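Local coordinates for nucleotidyl transferase AbiEii/AbiGii toxin family protein (PDB 6Y56) that is a nucleotidyltransferase-family toxin of a toxin–antitoxin system and probably transfers nucleotides to an RNA target, consistent with the inactivation of tRNA acceptor stems linked to such toxins, at residues Ser72-Glu77 against Arg130-Leu135; Tyr33-Thr38 against Leu80-Leu85; Glu138-Ile143 against Leu158-Glu163; Leu202-Val207 against Arg219-Glu224; Glu165-Lys170 against Tyr184-Phe189. All blocks are in the same frame, centred on the assembly; numbering follows the deposited sequence.

Contact 1: residues Ser72-Glu77 against Arg130-Leu135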
# COMPACT_ATOMS: atom_id res chain seq x y z
N SER A 72 7.27 -3.93 4.19
CA SER A 72 7.97 -5.19 3.99
C SER A 72 8.98 -5.31 5.11
O SER A 72 9.81 -4.41 5.30
CB SER A 72 8.66 -5.23 2.63
OG SER A 72 9.49 -6.38 2.54
N ALA A 73 8.90 -6.40 5.87
CA ALA A 73 9.81 -6.63 7.00
C ALA A 73 9.99 -8.12 7.15
O ALA A 73 9.26 -8.79 7.89
CB ALA A 73 9.25 -6.03 8.29
N PRO A 74 11.00 -8.69 6.48
CA PRO A 74 11.16 -10.16 6.53
C PRO A 74 11.46 -10.73 7.91
O PRO A 74 11.20 -11.92 8.12
CB PRO A 74 12.32 -10.41 5.55
CG PRO A 74 12.26 -9.25 4.60
CD PRO A 74 11.85 -8.08 5.44
N ASP A 75 12.00 -9.95 8.85
CA ASP A 75 12.48 -10.48 10.12
C ASP A 75 11.45 -10.18 11.21
O ASP A 75 11.11 -9.02 11.46
CB ASP A 75 13.82 -9.83 10.47
CG ASP A 75 14.50 -10.47 11.69
OD1 ASP A 75 13.85 -11.25 12.42
OD2 ASP A 75 15.70 -10.19 11.91
N ASP A 76 10.99 -11.24 11.89
CA ASP A 76 10.03 -11.07 12.97
C ASP A 76 10.55 -10.14 14.07
O ASP A 76 9.77 -9.45 14.73
CB ASP A 76 9.69 -12.43 13.60
CG ASP A 76 8.90 -13.33 12.67
OD1 ASP A 76 8.34 -12.84 11.67
OD2 ASP A 76 8.85 -14.54 12.92
N GLU A 77 11.87 -10.13 14.29
CA GLU A 77 12.42 -9.25 15.32
C GLU A 77 12.24 -7.79 14.97
O GLU A 77 12.03 -6.96 15.86
CB GLU A 77 13.89 -9.55 15.52
CG GLU A 77 14.11 -10.58 16.56
CD GLU A 77 15.49 -11.13 16.49
OE1 GLU A 77 16.44 -10.45 16.93
OE2 GLU A 77 15.63 -12.25 15.94
N ARG A 130 6.09 -10.64 5.04
CA ARG A 130 7.27 -11.46 5.29
C ARG A 130 8.10 -11.67 4.03
O ARG A 130 9.33 -11.79 4.14
CB ARG A 130 6.83 -12.82 5.82
CG ARG A 130 7.97 -13.67 6.33
CD ARG A 130 7.51 -15.07 6.69
NE ARG A 130 6.34 -15.06 7.57
CZ ARG A 130 6.41 -14.94 8.90
NH1 ARG A 130 7.58 -14.81 9.49
NH2 ARG A 130 5.29 -14.94 9.62
N ARG A 131 7.47 -11.76 2.87
CA ARG A 131 8.20 -12.10 1.65
C ARG A 131 9.07 -10.92 1.24
O ARG A 131 8.58 -9.79 1.18
CB ARG A 131 7.22 -12.45 0.52
CG ARG A 131 7.90 -13.16 -0.65
CD ARG A 131 6.94 -13.41 -1.82
NE ARG A 131 5.62 -13.81 -1.35
CZ ARG A 131 4.51 -13.73 -2.08
NH1 ARG A 131 4.54 -13.27 -3.33
NH2 ARG A 131 3.35 -14.10 -1.54
N PRO A 132 10.35 -11.14 0.96
CA PRO A 132 11.20 -10.02 0.55
C PRO A 132 10.70 -9.37 -0.74
O PRO A 132 10.18 -10.03 -1.63
CB PRO A 132 12.57 -10.68 0.34
CG PRO A 132 12.52 -11.94 1.17
CD PRO A 132 11.10 -12.40 1.11
N LEU A 133 10.88 -8.05 -0.81
CA LEU A 133 10.63 -7.34 -2.05
C LEU A 133 11.63 -7.77 -3.12
O LEU A 133 12.76 -8.18 -2.82
CB LEU A 133 10.74 -5.83 -1.85
CG LEU A 133 9.61 -5.25 -1.00
CD1 LEU A 133 9.84 -3.77 -0.75
CD2 LEU A 133 8.25 -5.47 -1.64
N ALA A 134 11.20 -7.67 -4.37
CA ALA A 134 12.04 -8.11 -5.48
C ALA A 134 13.02 -7.05 -5.93
O ALA A 134 14.11 -7.39 -6.39
CB ALA A 134 11.16 -8.53 -6.66
N LEU A 135 12.66 -5.77 -5.82
CA LEU A 135 13.44 -4.67 -6.37
C LEU A 135 13.97 -3.78 -5.26
O LEU A 135 13.35 -3.67 -4.20
CB LEU A 135 12.57 -3.82 -7.30
CG LEU A 135 11.97 -4.53 -8.51
CD1 LEU A 135 11.19 -3.53 -9.35
CD2 LEU A 135 13.07 -5.18 -9.34
O HOH W 1 11.92 -6.92 1.63
O HOH W 2 5.26 -14.26 12.07
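Asp76 and Arg130 make the charged part of this contact. Asp76 OD1 and Arg130 NH1 form a salt bridge at 3.0 Å, but the hydrogen bond within it is weak, with only 126° at the hydrogen. The carboxylate and guanidinium planes are 81° apart, which rules out a flat two-pronged pairing. The Arg130 chain sets off away from residues 72-77 and bends at chi3 (-51°) before its end comes back to the acid. Asp76 OD1 is also salt-bridged to Arg106, so two arginines share one oxygen.

Weaker polar contacts lie between the charged pair and Leu133. Pro74 CA gives a CA-H...O contact to Arg130 O at 3.4 Å. A water bridges Ser72 OG, at 2.7 Å, and Leu133 N, from which it accepts at 2.9 Å.

The apolar contacts are few. Ser72 CB meets Leu133 CG at 3.8 Å, and Pro74 CG approaches Pro132 CG at 4.4 Å.

One bond is local. Asp75 OD1 accepts from Glu77 N at 2.9 Å and N-caps helix 76-86. The two segments are the exits of parallel neighbours, strands 68-72 and 125-129, in the mixed sheet of the nucleotidyltransferase fold.

Contact 2: residues Tyr33-Thr38 against Leu80-Leu85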
# COMPACT_ATOMS: atom_id res chain seq x y z
N TYR A 33 7.29 9.70 11.18
CA TYR A 33 8.39 10.49 11.71
C TYR A 33 9.03 9.79 12.91
O TYR A 33 10.25 9.66 13.00
CB TYR A 33 7.89 11.88 12.11
CG TYR A 33 8.95 12.73 12.80
CD1 TYR A 33 10.04 13.21 12.09
CD2 TYR A 33 8.87 13.02 14.15
CE1 TYR A 33 11.01 13.98 12.70
CE2 TYR A 33 9.85 13.80 14.77
CZ TYR A 33 10.91 14.26 14.04
OH TYR A 33 11.89 15.03 14.64
N LEU A 34 8.21 9.33 13.85
CA LEU A 34 8.74 8.61 15.00
C LEU A 34 9.58 7.41 14.57
O LEU A 34 10.71 7.23 15.04
CB LEU A 34 7.59 8.16 15.89
CG LEU A 34 7.99 7.18 16.98
CD1 LEU A 34 8.75 7.91 18.08
CD2 LEU A 34 6.77 6.44 17.52
N LEU A 35 9.05 6.59 13.67
CA LEU A 35 9.80 5.43 13.21
C LEU A 35 11.12 5.84 12.58
O LEU A 35 12.15 5.20 12.79
CB LEU A 35 8.98 4.63 12.20
CG LEU A 35 7.72 3.95 12.74
CD1 LEU A 35 7.11 3.08 11.65
CD2 LEU A 35 8.00 3.10 13.98
N SER A 36 11.11 6.93 11.80
CA SER A 36 12.32 7.33 11.10
C SER A 36 13.40 7.77 12.07
O SER A 36 14.59 7.70 11.75
CB SER A 36 12.02 8.47 10.12
OG SER A 36 11.81 9.70 10.80
N GLN A 37 13.00 8.25 13.24
CA GLN A 37 13.97 8.69 14.23
C GLN A 37 14.55 7.55 15.05
O GLN A 37 15.56 7.76 15.72
CB GLN A 37 13.34 9.71 15.18
CG GLN A 37 13.05 11.07 14.54
CD GLN A 37 14.31 11.92 14.37
OE1 GLN A 37 14.81 12.10 13.26
NE2 GLN A 37 14.82 12.45 15.47
N THR A 38 13.95 6.36 15.01
CA THR A 38 14.27 5.30 15.96
C THR A 38 14.68 3.99 15.31
O THR A 38 15.55 3.29 15.85
CB THR A 38 13.05 5.05 16.87
OG1 THR A 38 12.51 6.30 17.34
CG2 THR A 38 13.43 4.18 18.05
N LEU A 80 8.62 -6.83 15.62
CA LEU A 80 8.35 -6.60 17.03
C LEU A 80 8.93 -5.27 17.50
O LEU A 80 8.28 -4.54 18.26
CB LEU A 80 8.89 -7.75 17.87
CG LEU A 80 8.57 -7.67 19.37
CD1 LEU A 80 7.08 -7.74 19.61
CD2 LEU A 80 9.29 -8.77 20.13
N GLU A 81 10.13 -4.93 17.04
CA GLU A 81 10.73 -3.64 17.40
C GLU A 81 9.81 -2.49 17.00
O GLU A 81 9.54 -1.59 17.81
CB GLU A 81 12.10 -3.53 16.73
CG GLU A 81 12.80 -2.18 16.91
CD GLU A 81 14.03 -2.05 16.02
OE1 GLU A 81 14.27 -2.94 15.19
OE2 GLU A 81 14.75 -1.04 16.16
N VAL A 82 9.29 -2.53 15.77
CA VAL A 82 8.39 -1.48 15.30
C VAL A 82 7.12 -1.44 16.12
O VAL A 82 6.67 -0.37 16.53
CB VAL A 82 8.09 -1.67 13.80
CG1 VAL A 82 7.02 -0.67 13.35
CG2 VAL A 82 9.36 -1.51 13.00
N CYS A 83 6.53 -2.60 16.39
CA CYS A 83 5.26 -2.62 17.10
C CYS A 83 5.41 -2.16 18.55
O CYS A 83 4.56 -1.43 19.06
CB CYS A 83 4.63 -4.01 17.02
SG CYS A 83 4.07 -4.42 15.34
N GLU A 84 6.50 -2.56 19.22
CA GLU A 84 6.73 -2.08 20.58
C GLU A 84 6.93 -0.58 20.60
O GLU A 84 6.50 0.11 21.54
CB GLU A 84 7.96 -2.76 21.19
CG GLU A 84 7.79 -4.23 21.56
CD GLU A 84 8.97 -4.74 22.38
OE1 GLU A 84 9.52 -3.94 23.18
OE2 GLU A 84 9.37 -5.91 22.22
N LEU A 85 7.57 -0.04 19.56
CA LEU A 85 7.79 1.40 19.48
C LEU A 85 6.48 2.14 19.28
O LEU A 85 6.23 3.16 19.93
CB LEU A 85 8.76 1.71 18.36
CG LEU A 85 9.07 3.18 18.15
CD1 LEU A 85 9.70 3.76 19.41
CD2 LEU A 85 9.99 3.34 16.95
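Leu85 reaches from helix 80-85 to three side chains of helix 33-38. Its CD2 lies 3.5 Å from Thr38 CB, where the two side chains meet tip to tip. The same methyl is 3.6 Å from Leu35 CD2, and here the side chains slide past each other in opposite directions. Leu85 CG is 4.0 Å from Leu34 CD2. Leu85 has CG anti to the backbone N (chi1 179°), which carries its branch point toward the other helix. One turn earlier, Val82 CG1 touches Leu35 CD2 at 3.9 Å, the two side chains crossing at about a right angle.

The helix axes are 10.9 Å apart at closest approach, with 126° between their directions. Helix 76-86 packs against the mixed sheet of the nucleotidyltransferase fold: Val82 and Cys83 rest on Phe128 of strand 125-129. Helix 19-38 meets helix 76-86 here through leucine, valine and threonine carbons, with no hydrogen bond across.

Thr38 is held by its own helix, since its OG1 donates to Leu34 O at 3.1 Å. Further out, Leu35 packs on Phe41, Leu85 on Val39 and Leu34 on Ala89. Beside the apolar contacts, Glu81 OE1 forms a salt bridge with Arg45.

Contact 3: residues Glu138-Ile143 against Leu158-Glu163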
# COMPACT_ATOMS: atom_id res chain seq x y z
N GLU A 138 13.24 2.77 -3.24
CA GLU A 138 13.53 4.12 -3.66
C GLU A 138 13.32 4.98 -2.43
O GLU A 138 12.22 5.09 -1.90
CB GLU A 138 12.57 4.53 -4.76
CG GLU A 138 12.94 5.83 -5.47
CD GLU A 138 11.99 6.24 -6.57
OE1 GLU A 138 10.92 5.62 -6.71
OE2 GLU A 138 12.33 7.19 -7.30
N LEU A 139 14.40 5.70 -2.08
CA LEU A 139 14.40 6.65 -0.95
C LEU A 139 13.62 7.90 -1.38
O LEU A 139 14.10 8.63 -2.26
CB LEU A 139 15.84 7.03 -0.61
CG LEU A 139 16.00 7.94 0.61
CD1 LEU A 139 15.53 7.23 1.87
CD2 LEU A 139 17.43 8.41 0.75
N LEU A 140 12.48 8.15 -0.75
CA LEU A 140 11.63 9.27 -1.20
C LEU A 140 11.24 10.20 -0.05
O LEU A 140 11.01 9.73 1.07
CB LEU A 140 10.34 8.70 -1.80
CG LEU A 140 10.46 7.94 -3.11
CD1 LEU A 140 9.09 7.44 -3.55
CD2 LEU A 140 11.06 8.82 -4.19
N ALA A 141 11.22 11.49 -0.35
CA ALA A 141 10.61 12.48 0.51
C ALA A 141 9.08 12.38 0.45
O ALA A 141 8.50 11.83 -0.49
CB ALA A 141 11.03 13.91 0.12
N PHE A 142 8.42 12.90 1.48
CA PHE A 142 6.97 13.08 1.41
C PHE A 142 6.64 14.20 0.44
O PHE A 142 7.35 15.21 0.38
CB PHE A 142 6.42 13.49 2.78
CG PHE A 142 6.34 12.37 3.78
CD1 PHE A 142 7.46 11.61 4.15
CD2 PHE A 142 5.14 12.07 4.37
CE1 PHE A 142 7.35 10.58 5.10
CE2 PHE A 142 5.02 11.05 5.32
CZ PHE A 142 6.12 10.31 5.68
N ILE A 143 5.59 14.02 -0.35
CA ILE A 143 5.07 15.11 -1.17
C ILE A 143 4.61 16.22 -0.23
O ILE A 143 3.85 15.97 0.72
CB ILE A 143 3.91 14.60 -2.04
CG1 ILE A 143 4.36 13.43 -2.92
CG2 ILE A 143 3.32 15.74 -2.86
CD1 ILE A 143 5.34 13.83 -4.00
N LEU A 158 12.14 8.20 3.31
CA LEU A 158 11.94 6.80 3.66
C LEU A 158 12.17 5.94 2.43
O LEU A 158 11.80 6.33 1.32
CB LEU A 158 10.51 6.57 4.15
CG LEU A 158 10.14 7.22 5.48
CD1 LEU A 158 8.67 6.98 5.75
CD2 LEU A 158 10.99 6.64 6.59
N PRO A 159 12.75 4.75 2.60
CA PRO A 159 12.79 3.78 1.50
C PRO A 159 11.38 3.27 1.22
O PRO A 159 10.69 2.78 2.12
CB PRO A 159 13.70 2.66 2.02
CG PRO A 159 13.76 2.85 3.46
CD PRO A 159 13.45 4.28 3.80
N VAL A 160 10.98 3.38 -0.03
CA VAL A 160 9.64 3.03 -0.48
C VAL A 160 9.75 1.99 -1.58
O VAL A 160 10.72 1.97 -2.36
CB VAL A 160 8.90 4.31 -0.97
CG1 VAL A 160 7.59 3.99 -1.70
CG2 VAL A 160 8.64 5.26 0.21
N VAL A 161 8.74 1.11 -1.67
CA VAL A 161 8.69 0.11 -2.73
C VAL A 161 8.84 0.78 -4.10
O VAL A 161 8.27 1.84 -4.37
CB VAL A 161 7.38 -0.68 -2.60
CG1 VAL A 161 6.15 0.23 -2.76
CG2 VAL A 161 7.32 -1.84 -3.59
N ALA A 162 9.61 0.14 -4.97
CA ALA A 162 9.74 0.64 -6.33
C ALA A 162 8.37 0.68 -6.99
O ALA A 162 7.51 -0.17 -6.74
CB ALA A 162 10.66 -0.27 -7.14
N GLU A 163 8.18 1.67 -7.86
CA GLU A 163 6.86 1.89 -8.44
C GLU A 163 6.39 0.69 -9.27
O GLU A 163 5.21 0.34 -9.23
CB GLU A 163 6.84 3.17 -9.26
CG GLU A 163 5.45 3.52 -9.71
CD GLU A 163 5.33 4.91 -10.28
OE1 GLU A 163 6.18 5.77 -9.98
OE2 GLU A 163 4.35 5.14 -11.03
O HOH W 3 10.33 3.46 -8.56
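Leu140 CD1 packs on Val160 CB at 4.1 Å, the two side chains crossing at about a right angle. Leu158 is on the same face, and its CD1 meets Phe142 CE1 at 3.9 Å. This is an antiparallel beta hairpin with a long connection between its strands. Helices 19-38 and 50-59 pack on this face. On the other face Leu139 CD1 lies 4.1 Å from Pro159 CD.

Glu138-Val160 and Leu140-Leu158 are hydrogen-bonded pairs. The bond from Glu138 N to Val160 O is 2.8 Å long, nearly straight and in the carbonyl plane. Val160 N instead comes to Glu138 O from above its carbonyl plane. Pro159 sits in the non-hydrogen-bonded pair with Leu139, where its lack of an N-H costs no bond to that strand. Backbone hydrogen bonds of Pro159 and Val161 with Phe48 tie the hairpin to strand 47-49.

At the polar edge Glu138 OE1 is salt-bridged to Arg58. A water donates to Glu138 OE1 at 2.9 Å and accepts from Glu163 N at 2.9 Å.

Contact 4: residues Leu202-Val207 against Arg219-Glu224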
# COMPACT_ATOMS: atom_id res chain seq x y z
N LEU A 202 6.84 -9.14 -12.81
CA LEU A 202 6.70 -9.11 -11.36
C LEU A 202 5.31 -9.57 -10.93
O LEU A 202 5.18 -10.26 -9.91
CB LEU A 202 6.97 -7.71 -10.83
CG LEU A 202 8.44 -7.30 -10.77
CD1 LEU A 202 8.52 -5.82 -10.43
CD2 LEU A 202 9.15 -8.13 -9.73
N TRP A 203 4.27 -9.20 -11.68
CA TRP A 203 2.91 -9.63 -11.36
C TRP A 203 2.82 -11.15 -11.33
O TRP A 203 2.32 -11.74 -10.36
CB TRP A 203 1.93 -9.06 -12.39
CG TRP A 203 0.52 -9.53 -12.28
CD1 TRP A 203 -0.30 -9.44 -11.19
CD2 TRP A 203 -0.25 -10.15 -13.31
NE1 TRP A 203 -1.53 -9.96 -11.49
CE2 TRP A 203 -1.53 -10.41 -12.79
CE3 TRP A 203 0.02 -10.52 -14.63
CZ2 TRP A 203 -2.55 -11.02 -13.53
CZ3 TRP A 203 -0.97 -11.12 -15.37
CH2 TRP A 203 -2.25 -11.36 -14.82
N VAL A 204 3.34 -11.81 -12.36
CA VAL A 204 3.29 -13.27 -12.40
C VAL A 204 4.04 -13.87 -11.23
O VAL A 204 3.58 -14.82 -10.59
CB VAL A 204 3.81 -13.79 -13.75
CG1 VAL A 204 3.91 -15.32 -13.74
CG2 VAL A 204 2.92 -13.32 -14.87
N LEU A 205 5.23 -13.33 -10.93
CA LEU A 205 6.04 -13.87 -9.84
C LEU A 205 5.38 -13.62 -8.48
O LEU A 205 5.46 -14.48 -7.59
CB LEU A 205 7.45 -13.27 -9.87
CG LEU A 205 8.24 -13.56 -11.14
CD1 LEU A 205 9.56 -12.80 -11.17
CD2 LEU A 205 8.50 -15.05 -11.34
N LYS A 206 4.71 -12.48 -8.32
CA LYS A 206 4.02 -12.22 -7.05
C LYS A 206 2.85 -13.16 -6.87
O LYS A 206 2.66 -13.71 -5.78
CB LYS A 206 3.52 -10.78 -7.01
CG LYS A 206 4.61 -9.72 -6.92
CD LYS A 206 5.14 -9.52 -5.50
CE LYS A 206 6.21 -8.44 -5.49
NZ LYS A 206 6.64 -8.14 -4.11
N VAL A 207 2.06 -13.37 -7.93
CA VAL A 207 0.92 -14.28 -7.83
C VAL A 207 1.40 -15.70 -7.55
O VAL A 207 0.79 -16.43 -6.76
CB VAL A 207 0.05 -14.21 -9.09
CG1 VAL A 207 -1.02 -15.30 -9.03
CG2 VAL A 207 -0.60 -12.84 -9.22
N ARG A 219 -5.51 -21.43 -8.43
CA ARG A 219 -4.65 -21.67 -9.58
C ARG A 219 -5.49 -22.20 -10.73
O ARG A 219 -6.53 -22.83 -10.50
CB ARG A 219 -3.54 -22.67 -9.23
CG ARG A 219 -4.04 -23.99 -8.67
CD ARG A 219 -2.95 -25.04 -8.63
NE ARG A 219 -1.79 -24.63 -7.84
CZ ARG A 219 -1.73 -24.69 -6.52
NH1 ARG A 219 -2.76 -25.14 -5.81
NH2 ARG A 219 -0.63 -24.30 -5.89
N PRO A 220 -5.09 -21.95 -11.98
CA PRO A 220 -3.92 -21.18 -12.41
C PRO A 220 -4.23 -19.70 -12.47
O PRO A 220 -5.38 -19.29 -12.32
CB PRO A 220 -3.69 -21.70 -13.83
CG PRO A 220 -5.08 -21.94 -14.32
CD PRO A 220 -5.81 -22.52 -13.14
N LEU A 221 -3.19 -18.89 -12.65
CA LEU A 221 -3.37 -17.48 -12.96
C LEU A 221 -3.83 -17.36 -14.40
O LEU A 221 -3.21 -17.92 -15.31
CB LEU A 221 -2.03 -16.76 -12.80
CG LEU A 221 -1.97 -15.33 -13.33
CD1 LEU A 221 -2.99 -14.48 -12.60
CD2 LEU A 221 -0.56 -14.73 -13.22
N ARG A 222 -4.93 -16.66 -14.61
CA ARG A 222 -5.43 -16.35 -15.94
C ARG A 222 -5.50 -14.84 -16.10
O ARG A 222 -5.87 -14.12 -15.17
CB ARG A 222 -6.82 -16.94 -16.16
CG ARG A 222 -6.89 -18.44 -15.95
CD ARG A 222 -8.27 -18.97 -16.28
NE ARG A 222 -8.25 -20.42 -16.41
CZ ARG A 222 -8.67 -21.25 -15.47
NH1 ARG A 222 -9.16 -20.78 -14.32
NH2 ARG A 222 -8.62 -22.56 -15.66
N VAL A 223 -5.16 -14.36 -17.29
CA VAL A 223 -5.15 -12.91 -17.47
C VAL A 223 -6.54 -12.31 -17.30
O VAL A 223 -6.69 -11.17 -16.85
CB VAL A 223 -4.47 -12.52 -18.80
CG1 VAL A 223 -4.38 -11.03 -18.90
CG2 VAL A 223 -3.09 -13.14 -18.88
N GLU A 224 -7.58 -13.08 -17.62
CA GLU A 224 -8.95 -12.62 -17.40
C GLU A 224 -9.26 -12.36 -15.94
O GLU A 224 -10.22 -11.64 -15.65
CB GLU A 224 -9.95 -13.64 -17.95
CG GLU A 224 -9.94 -13.78 -19.46
CD GLU A 224 -8.83 -14.69 -19.97
OE1 GLU A 224 -8.16 -15.34 -19.13
OE2 GLU A 224 -8.65 -14.75 -21.20
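Leu221 lies against one face of the Trp203 indole. Its CD2 makes a CH-pi contact 4.1 Å from the centroid of the Trp203 six-membered ring, 11° off the ring normal. The other methyl, CD1, comes to 3.6 Å from Trp203 CZ2. Val223 approaches from a different side: its CA is at the edge of the indole, near the ring plane, 4.2 Å from Trp203 CH2. Trp203 has CG anti to the backbone N (chi1 174°), and its ring extends toward the 219-224 segment.

The remaining contacts are aliphatic. Leu221 CD2 is 4.1 Å from Val204 CG2, and Leu221 CB is 4.2 Å from Val207 CG1. Thus one leucine touches Trp203 and its neighbour Val204, and Val207 one turn further on. The contact folds the loop that follows helix 196-212 back onto that helix, in the helical part of the protein. Other sides of the helix meet helices 163-174 and 281-292.

Polar bonds come from outside the pair. Leu221 has a backbone hydrogen bond with Ala274, and Trp203 NE1 makes a weak one to Leu171 O. Lys206, on the same helix as Trp203, forms salt bridges with Glu165 and Glu169 of helix 163-174.

Contact 5: residues Glu165-Lys170 against Tyr184-Phe189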
# COMPACT_ATOMS: atom_id res chain seq x y z
N GLU A 165 7.10 -2.40 -8.75
CA GLU A 165 6.72 -3.45 -7.80
C GLU A 165 5.42 -3.11 -7.09
O GLU A 165 4.61 -4.00 -6.83
CB GLU A 165 7.86 -3.70 -6.82
CG GLU A 165 7.61 -4.88 -5.90
CD GLU A 165 8.88 -5.47 -5.34
OE1 GLU A 165 9.94 -4.80 -5.38
OE2 GLU A 165 8.83 -6.62 -4.85
N ALA A 166 5.20 -1.83 -6.76
CA ALA A 166 3.92 -1.45 -6.16
C ALA A 166 2.76 -1.75 -7.09
O ALA A 166 1.71 -2.26 -6.66
CB ALA A 166 3.94 0.04 -5.81
N CYS A 167 2.95 -1.48 -8.39
CA CYS A 167 1.90 -1.77 -9.35
C CYS A 167 1.67 -3.28 -9.46
O CYS A 167 0.52 -3.74 -9.44
CB CYS A 167 2.28 -1.15 -10.70
SG CYS A 167 0.97 -1.22 -11.92
N ALA A 168 2.75 -4.06 -9.51
CA ALA A 168 2.62 -5.52 -9.57
C ALA A 168 1.90 -6.07 -8.34
O ALA A 168 1.07 -6.97 -8.45
CB ALA A 168 3.99 -6.17 -9.75
N GLU A 169 2.21 -5.53 -7.15
CA GLU A 169 1.52 -5.98 -5.95
C GLU A 169 0.04 -5.63 -5.99
O GLU A 169 -0.81 -6.44 -5.58
CB GLU A 169 2.18 -5.37 -4.70
CG GLU A 169 3.54 -5.98 -4.40
CD GLU A 169 3.94 -5.87 -2.94
OE1 GLU A 169 3.30 -5.12 -2.18
OE2 GLU A 169 4.92 -6.54 -2.57
N LYS A 170 -0.30 -4.45 -6.50
CA LYS A 170 -1.71 -4.09 -6.62
C LYS A 170 -2.43 -5.03 -7.57
O LYS A 170 -3.54 -5.49 -7.27
CB LYS A 170 -1.85 -2.65 -7.11
CG LYS A 170 -1.62 -1.59 -6.06
CD LYS A 170 -2.82 -1.48 -5.13
CE LYS A 170 -2.47 -0.61 -3.95
NZ LYS A 170 -3.67 -0.44 -3.10
N TYR A 184 -8.87 2.34 -7.43
CA TYR A 184 -8.46 3.73 -7.44
C TYR A 184 -6.95 3.86 -7.67
O TYR A 184 -6.50 4.69 -8.47
CB TYR A 184 -8.86 4.41 -6.12
CG TYR A 184 -8.42 5.84 -6.06
CD1 TYR A 184 -7.13 6.19 -5.64
CD2 TYR A 184 -9.27 6.86 -6.48
CE1 TYR A 184 -6.72 7.50 -5.61
CE2 TYR A 184 -8.86 8.18 -6.45
CZ TYR A 184 -7.58 8.49 -6.03
OH TYR A 184 -7.17 9.81 -6.02
N ASP A 185 -6.16 3.08 -6.94
CA ASP A 185 -4.71 3.19 -7.06
C ASP A 185 -4.24 2.76 -8.44
O ASP A 185 -3.36 3.40 -9.02
CB ASP A 185 -4.02 2.37 -5.96
CG ASP A 185 -4.29 2.90 -4.56
OD1 ASP A 185 -4.72 4.07 -4.39
OD2 ASP A 185 -4.06 2.12 -3.61
N LEU A 186 -4.83 1.70 -8.99
CA LEU A 186 -4.47 1.26 -10.34
C LEU A 186 -4.84 2.32 -11.37
O LEU A 186 -4.14 2.47 -12.37
CB LEU A 186 -5.16 -0.06 -10.66
CG LEU A 186 -4.53 -1.27 -9.97
CD1 LEU A 186 -5.44 -2.46 -10.13
CD2 LEU A 186 -3.16 -1.56 -10.55
N ASN A 187 -5.94 3.05 -11.13
CA ASN A 187 -6.29 4.15 -12.02
C ASN A 187 -5.21 5.22 -12.04
O ASN A 187 -4.97 5.83 -13.09
CB ASN A 187 -7.65 4.72 -11.62
CG ASN A 187 -8.13 5.81 -12.57
OD1 ASN A 187 -8.50 5.52 -13.70
ND2 ASN A 187 -8.12 7.05 -12.10
N HIS A 188 -4.55 5.47 -10.90
CA HIS A 188 -3.41 6.38 -10.90
C HIS A 188 -2.22 5.78 -11.62
O HIS A 188 -1.56 6.47 -12.40
CB HIS A 188 -3.03 6.76 -9.47
CG HIS A 188 -3.77 7.96 -8.96
ND1 HIS A 188 -3.48 9.24 -9.37
CD2 HIS A 188 -4.79 8.06 -8.08
CE1 HIS A 188 -4.30 10.08 -8.76
NE2 HIS A 188 -5.10 9.39 -7.97
N PHE A 189 -1.90 4.50 -11.38
CA PHE A 189 -0.78 3.90 -12.09
C PHE A 189 -1.01 3.98 -13.59
O PHE A 189 -0.07 4.21 -14.37
CB PHE A 189 -0.57 2.44 -11.68
CG PHE A 189 0.10 2.26 -10.35
CD1 PHE A 189 1.39 2.68 -10.12
CD2 PHE A 189 -0.59 1.66 -9.31
CE1 PHE A 189 1.98 2.51 -8.88
CE2 PHE A 189 -0.01 1.48 -8.07
CZ PHE A 189 1.28 1.91 -7.85
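Lys170 and Cys167 face Leu186 and Phe189 between two helical segments whose axes come within 10.3 Å, their directions 140° apart. The parent helices, 163-174 and 180-189, follow each other in the chain and form an alpha-alpha hairpin.

Cys167 lies over the Phe189 ring. Its CB makes a CH-pi contact 3.9 Å from the ring centroid, only 9° off the normal and over the centre of the face. Cys167 SG, 4.4 Å from the same centroid, adds an oblique sulfur-aromatic contact. Ala166 CB touches Phe189 CZ at 3.8 Å. The stem of Lys170 is part of the apolar layer too: its CB packs on Leu186 CD2 at 3.8 Å, and its CG lies 4.0 Å from Phe189 CE2. The chain then bends at chi2 (-75°) and runs on extended to the amine.

Lys170 NZ donates to Asp185 OD2 at 2.6 Å in a salt bridge, on the anti lone pair, which points away from OD1. Each partner has another: Lys170 NZ pairs with Asp182, and Asp185 OD2 with Arg64. Lys170 and Asp185 are both buried, and the alternation of two acids with two bases probably balances their charges and keeps both ionised.

Contact 2 belongs to the sheet-bearing part of the nucleotidyltransferase fold, and contacts 4 and 5 to the helical part. Contacts 1 and 3 lie between. Contacts 1 and 2 share helix 76-86, and their segments alternate along the chain. Contacts 3, 5 and 4 then follow in series. Contact 3 runs into contact 5 where strand 157-160 leads to helix 163-174. Contacts 4 and 5, with centres about 15 Å apart, are joined by salt bridges from Lys206 to Glu165 and Glu169. Glu165 also takes the backbone N-H groups of Ala134 and Leu135. It thus ties the 130-135 loop of contact 1 to the helices, and the two parts pack together. Contacts 2 and 4 are about 34 Å apart between centres.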